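Local coordinates for protein aspartate-semialdehyde dehydrogenase 2 (Vibrio cholerae, PDB 2R00) that catalyses the NADPH-dependent reductive dephosphorylation of L-aspartyl-4-phosphate to L-aspartate-semialdehyde, a step toward lysine, methionine and threonine, at residues His98-Tyr103 against Val217-Lys222; Asp104-Val109 against Asn124-Pro129. All coordinates share one frame; numbering follows the deposited sequence.

Interaction 1 of 2, residues His98-Tyr103 against Val217-Lys222; sequences HFRYDY and VWETQK
Arg100 and Glu219 bring the two backbones closest, with their CA atoms 7.3 Å apart; the first lies in a type I beta turn from Phe99 to Asp102, the second on helix 211-223. No backbone-to-backbone hydrogen bond crosses the contact; side chains from the helix reach the turn, Lys222 by way of its main-chain oxygens. The lysine CG stands anti to the backbone N (chi1 -175°) and the chain continues extended. NZ donates to Asp102 O at 2.7 Å and to Arg100 O at 2.9 Å, approaching from above both carbonyl planes. A water at 2.8 Å from NZ, which donates weakly to Tyr101 O, and Ile105 O are further acceptors, so four oxygens share three N-H bonds.

The second polar centre is Glu219 OE2. The Tyr101 hydroxyl reaches it at 2.7 Å (OH to OE2) in a weak hydrogen bond, while Arg100 NH1 forms a long salt bridge to OE2 at 3.4 Å, weak as a hydrogen bond, with guanidinium and carboxylate planes 52° apart. Arg100 CD sits 3.3 Å from the same OE2, and Glu219 CG lies 3.5 Å from Tyr101 CE2. Beyond the two segments, Arg100 NE bonds Asn128 O, Tyr101 OH bonds Lys215 NZ, and Glu219 OE1 bonds Asn130 N and Thr133 OG1.

Arg100 and Lys215 are predicted phosphate-binding residues; the position of Glu219 is consistent with a second-shell role, though its bonds to Arg100 and Tyr101 are weak. Carbonyl oxygens would stabilise the ammonium of Lys222, tying the turn to the helix.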
# COMPACT_ATOMS: atom_id res chain seq x y z
N HIS A 98 -14.99 13.73 -17.31
CA HIS A 98 -14.98 14.57 -18.53
C HIS A 98 -14.59 16.04 -18.32
O HIS A 98 -13.72 16.54 -19.04
CB HIS A 98 -16.27 14.47 -19.37
CG HIS A 98 -16.18 15.23 -20.66
ND1 HIS A 98 -15.40 14.81 -21.72
CD2 HIS A 98 -16.71 16.42 -21.03
CE1 HIS A 98 -15.45 15.71 -22.69
NE2 HIS A 98 -16.24 16.69 -22.30
N PHE A 99 -15.21 16.72 -17.35
CA PHE A 99 -14.97 18.17 -17.15
C PHE A 99 -14.00 18.54 -16.03
O PHE A 99 -13.80 19.72 -15.75
CB PHE A 99 -16.28 18.92 -16.92
CG PHE A 99 -17.21 18.89 -18.08
CD1 PHE A 99 -16.99 19.71 -19.18
CD2 PHE A 99 -18.33 18.07 -18.06
CE1 PHE A 99 -17.87 19.67 -20.27
CE2 PHE A 99 -19.21 18.04 -19.13
CZ PHE A 99 -18.98 18.84 -20.24
N ARG A 100 -13.40 17.54 -15.39
CA ARG A 100 -12.56 17.79 -14.21
C ARG A 100 -11.33 18.66 -14.50
O ARG A 100 -10.86 19.34 -13.61
CB ARG A 100 -12.09 16.48 -13.57
CG ARG A 100 -13.19 15.59 -13.02
CD ARG A 100 -12.63 14.39 -12.29
NE ARG A 100 -13.71 13.52 -11.84
CZ ARG A 100 -13.66 12.19 -11.81
NH1 ARG A 100 -12.57 11.55 -12.20
NH2 ARG A 100 -14.72 11.50 -11.39
N TYR A 101 -10.82 18.62 -15.73
CA TYR A 101 -9.52 19.24 -16.07
C TYR A 101 -9.69 20.52 -16.88
O TYR A 101 -8.70 21.18 -17.22
CB TYR A 101 -8.57 18.21 -16.76
CG TYR A 101 -8.66 16.88 -16.04
CD1 TYR A 101 -9.50 15.87 -16.52
CD2 TYR A 101 -7.98 16.67 -14.84
CE1 TYR A 101 -9.64 14.67 -15.82
CE2 TYR A 101 -8.12 15.47 -14.14
CZ TYR A 101 -8.95 14.48 -14.63
OH TYR A 101 -9.09 13.31 -13.94
N ASP A 102 -10.94 20.88 -17.17
CA ASP A 102 -11.26 22.12 -17.88
C ASP A 102 -10.91 23.33 -17.03
O ASP A 102 -11.38 23.47 -15.91
CB ASP A 102 -12.74 22.16 -18.31
CG ASP A 102 -13.04 21.19 -19.45
OD1 ASP A 102 -13.15 19.99 -19.18
OD2 ASP A 102 -13.16 21.63 -20.62
N TYR A 103 -10.06 24.19 -17.58
CA TYR A 103 -9.53 25.36 -16.88
C TYR A 103 -10.63 26.22 -16.25
O TYR A 103 -10.48 26.71 -15.13
CB TYR A 103 -8.70 26.20 -17.84
CG TYR A 103 -8.12 27.47 -17.25
CD1 TYR A 103 -7.10 27.42 -16.31
CD2 TYR A 103 -8.58 28.73 -17.65
CE1 TYR A 103 -6.55 28.58 -15.77
CE2 TYR A 103 -8.04 29.90 -17.12
CZ TYR A 103 -7.03 29.81 -16.19
OH TYR A 103 -6.48 30.95 -15.65
N VAL A 217 -2.71 13.64 -9.86
CA VAL A 217 -1.85 14.80 -9.68
C VAL A 217 -2.60 16.07 -10.03
O VAL A 217 -2.63 17.01 -9.25
CB VAL A 217 -0.59 14.72 -10.57
CG1 VAL A 217 0.24 15.99 -10.44
CG2 VAL A 217 0.25 13.49 -10.23
N TRP A 218 -3.21 16.08 -11.21
CA TRP A 218 -3.86 17.27 -11.74
C TRP A 218 -5.10 17.65 -10.93
O TRP A 218 -5.33 18.84 -10.66
CB TRP A 218 -4.21 17.08 -13.22
CG TRP A 218 -2.99 16.86 -14.09
CD1 TRP A 218 -1.73 17.41 -13.91
CD2 TRP A 218 -2.91 16.06 -15.27
NE1 TRP A 218 -0.88 16.97 -14.90
CE2 TRP A 218 -1.58 16.16 -15.76
CE3 TRP A 218 -3.83 15.27 -15.98
CZ2 TRP A 218 -1.15 15.49 -16.91
CZ3 TRP A 218 -3.40 14.60 -17.13
CH2 TRP A 218 -2.07 14.71 -17.58
N GLU A 219 -5.89 16.65 -10.53
CA GLU A 219 -7.01 16.89 -9.61
C GLU A 219 -6.56 17.48 -8.27
O GLU A 219 -7.15 18.43 -7.78
CB GLU A 219 -7.84 15.61 -9.40
CG GLU A 219 -8.60 15.15 -10.65
CD GLU A 219 -9.56 13.99 -10.39
OE1 GLU A 219 -10.17 13.95 -9.31
OE2 GLU A 219 -9.72 13.14 -11.29
N THR A 220 -5.51 16.90 -7.68
CA THR A 220 -5.00 17.33 -6.37
C THR A 220 -4.49 18.77 -6.37
O THR A 220 -4.82 19.57 -5.48
CB THR A 220 -3.89 16.36 -5.88
OG1 THR A 220 -4.47 15.07 -5.68
CG2 THR A 220 -3.26 16.82 -4.58
N GLN A 221 -3.70 19.11 -7.40
CA GLN A 221 -3.16 20.46 -7.57
C GLN A 221 -4.25 21.50 -7.84
O GLN A 221 -4.15 22.64 -7.36
CB GLN A 221 -2.14 20.47 -8.71
CG GLN A 221 -0.84 19.74 -8.38
CD GLN A 221 0.13 19.70 -9.55
OE1 GLN A 221 -0.26 19.85 -10.71
NE2 GLN A 221 1.40 19.47 -9.25
N LYS A 222 -5.27 21.12 -8.62
CA LYS A 222 -6.42 21.98 -8.89
C LYS A 222 -7.22 22.28 -7.62
O LYS A 222 -7.52 23.44 -7.33
CB LYS A 222 -7.34 21.35 -9.94
CG LYS A 222 -8.51 22.22 -10.38
CD LYS A 222 -9.15 21.71 -11.67
CE LYS A 222 -10.19 22.69 -12.24
NZ LYS A 222 -10.64 22.26 -13.63
O HOH W 1 -8.21 22.41 -15.00

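Interaction 2 of 2, residues Asp104-Val109 against Asn124-Pro129; sequences DIPLVV and NIIANP
Ala127 N donates to Pro106 O at 2.9 Å, and the N-H...O angle of 173° marks a nearly straight bond. Ala127 O in turn accepts from Val108 N at 3.2 Å and also meets the CA-H of Leu107. One residue thus bonds to the neighbours on both sides of Leu107, the pattern of a parallel beta bridge. Only Leu107 and Ala127 are bridged; the paired parts also diverge by 43°, and 104-109 is not itself a regular strand.

Side chains fill in around this pairing. Ile105 sets CG2 3.6 Å from Ile125 O and CD1 against Ile125 CD1. Ala127 CB points toward the other segment and lies 3.9 Å from Leu107 CD1. Leu107 CD1 also lies 3.6 Å from Pro129 CG, the two side chains crossing obliquely; Leu107 CG, anti to the backbone N (chi1 174°), is 3.9 Å from the same Pro129 CG. Pro129 CD comes within 3.2 Å of Val108 O, an oxygen hydrogen-bonded to Asn323 ND2. Ile126 uses two branches, CG2 against Val108 CG2 at 3.7 Å and CG1 against Pro106 CG.

Strand 125-127 is outermost within this chain in the sheet of the nucleotide-binding domain, and its backbone also bonds strand 91-94. Segment 104-109 adds one bridge at that edge, while Ile327 of helix 316-335 packs on Ile126, Ile223 of helix 211-223 on Leu107 and Pro129, and Val138 of helix 131-147 on Val109.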
# COMPACT_ATOMS: atom_id res chain seq x y z
N ASP A 104 -11.73 26.38 -16.98
CA ASP A 104 -12.83 27.25 -16.60
C ASP A 104 -13.90 26.61 -15.71
O ASP A 104 -14.88 27.27 -15.33
CB ASP A 104 -13.46 27.84 -17.87
CG ASP A 104 -13.78 26.77 -18.96
OD1 ASP A 104 -13.17 25.67 -19.00
OD2 ASP A 104 -14.65 27.08 -19.80
N ILE A 105 -13.72 25.34 -15.37
CA ILE A 105 -14.74 24.60 -14.61
C ILE A 105 -14.18 24.22 -13.25
O ILE A 105 -13.11 23.60 -13.18
CB ILE A 105 -15.24 23.35 -15.40
CG1 ILE A 105 -15.98 23.81 -16.68
CG2 ILE A 105 -16.12 22.43 -14.50
CD1 ILE A 105 -16.46 22.69 -17.62
N PRO A 106 -14.88 24.62 -12.16
CA PRO A 106 -14.41 24.28 -10.82
C PRO A 106 -14.49 22.78 -10.52
O PRO A 106 -15.45 22.12 -10.93
CB PRO A 106 -15.38 25.05 -9.90
CG PRO A 106 -16.64 25.16 -10.71
CD PRO A 106 -16.14 25.38 -12.11
N LEU A 107 -13.50 22.27 -9.80
CA LEU A 107 -13.47 20.88 -9.35
C LEU A 107 -13.51 20.88 -7.82
O LEU A 107 -12.56 21.30 -7.18
CB LEU A 107 -12.18 20.20 -9.82
CG LEU A 107 -11.86 18.77 -9.36
CD1 LEU A 107 -12.89 17.80 -9.97
CD2 LEU A 107 -10.43 18.36 -9.75
N VAL A 108 -14.61 20.40 -7.24
CA VAL A 108 -14.94 20.78 -5.86
C VAL A 108 -15.04 19.63 -4.86
O VAL A 108 -15.75 18.66 -5.08
CB VAL A 108 -16.23 21.65 -5.82
CG1 VAL A 108 -16.61 21.97 -4.39
CG2 VAL A 108 -16.03 22.94 -6.64
N VAL A 109 -14.30 19.77 -3.75
CA VAL A 109 -14.52 19.01 -2.52
C VAL A 109 -14.95 20.05 -1.46
O VAL A 109 -14.15 20.89 -1.06
CB VAL A 109 -13.21 18.32 -2.03
CG1 VAL A 109 -13.41 17.68 -0.64
CG2 VAL A 109 -12.72 17.28 -3.05
N ASN A 124 -21.91 26.84 -16.23
CA ASN A 124 -23.03 26.14 -15.58
C ASN A 124 -22.70 24.67 -15.31
O ASN A 124 -23.58 23.80 -15.34
CB ASN A 124 -24.34 26.29 -16.37
CG ASN A 124 -24.99 27.66 -16.19
OD1 ASN A 124 -24.57 28.47 -15.35
ND2 ASN A 124 -26.01 27.94 -17.00
N ILE A 125 -21.42 24.41 -15.04
CA ILE A 125 -20.97 23.08 -14.68
C ILE A 125 -19.98 23.16 -13.53
O ILE A 125 -19.12 24.06 -13.51
CB ILE A 125 -20.31 22.33 -15.89
CG1 ILE A 125 -21.24 22.28 -17.10
CG2 ILE A 125 -19.95 20.89 -15.49
CD1 ILE A 125 -20.51 21.98 -18.40
N ILE A 126 -20.14 22.24 -12.57
CA ILE A 126 -19.17 22.00 -11.50
C ILE A 126 -18.79 20.51 -11.60
O ILE A 126 -19.66 19.67 -11.76
CB ILE A 126 -19.79 22.25 -10.09
CG1 ILE A 126 -20.39 23.66 -9.98
CG2 ILE A 126 -18.75 22.03 -9.00
CD1 ILE A 126 -21.39 23.84 -8.83
N ALA A 127 -17.51 20.20 -11.50
CA ALA A 127 -17.03 18.81 -11.66
C ALA A 127 -16.85 18.17 -10.29
O ALA A 127 -16.30 18.80 -9.38
CB ALA A 127 -15.73 18.80 -12.42
N ASN A 128 -17.34 16.93 -10.15
CA ASN A 128 -17.18 16.12 -8.94
C ASN A 128 -15.88 15.35 -9.13
O ASN A 128 -15.70 14.73 -10.18
CB ASN A 128 -18.36 15.14 -8.83
CG ASN A 128 -18.62 14.63 -7.39
OD1 ASN A 128 -18.78 13.42 -7.16
ND2 ASN A 128 -18.70 15.55 -6.45
N PRO A 129 -14.95 15.41 -8.15
CA PRO A 129 -13.69 14.68 -8.33
C PRO A 129 -13.82 13.17 -8.15
O PRO A 129 -14.86 12.65 -7.75
CB PRO A 129 -12.76 15.27 -7.25
CG PRO A 129 -13.46 16.47 -6.70
CD PRO A 129 -14.95 16.16 -6.88

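How the interactions relate
From the N terminus, 98-103 lies in the loop after strand 91-94 and continues directly into 104-109. Interaction 2 closes first, when the chain returns as 124-129 and completes a short loop without helix or strand. The chain then passes Cys131, the acyl-thioester residue, and helix 131-147 before 217-222 comes back to close interaction 1, whose much longer loop encloses the first. Their centres lie 9 Å apart and they touch: Glu219 OE1 is 3.6 Å from Pro129 CB, and Phe99 CD1 is 3.4 Å from Ile105 CD1. Interaction 2 adds a single bridge at the sheet edge; interaction 1 joins the loop beside it to the dimerisation domain.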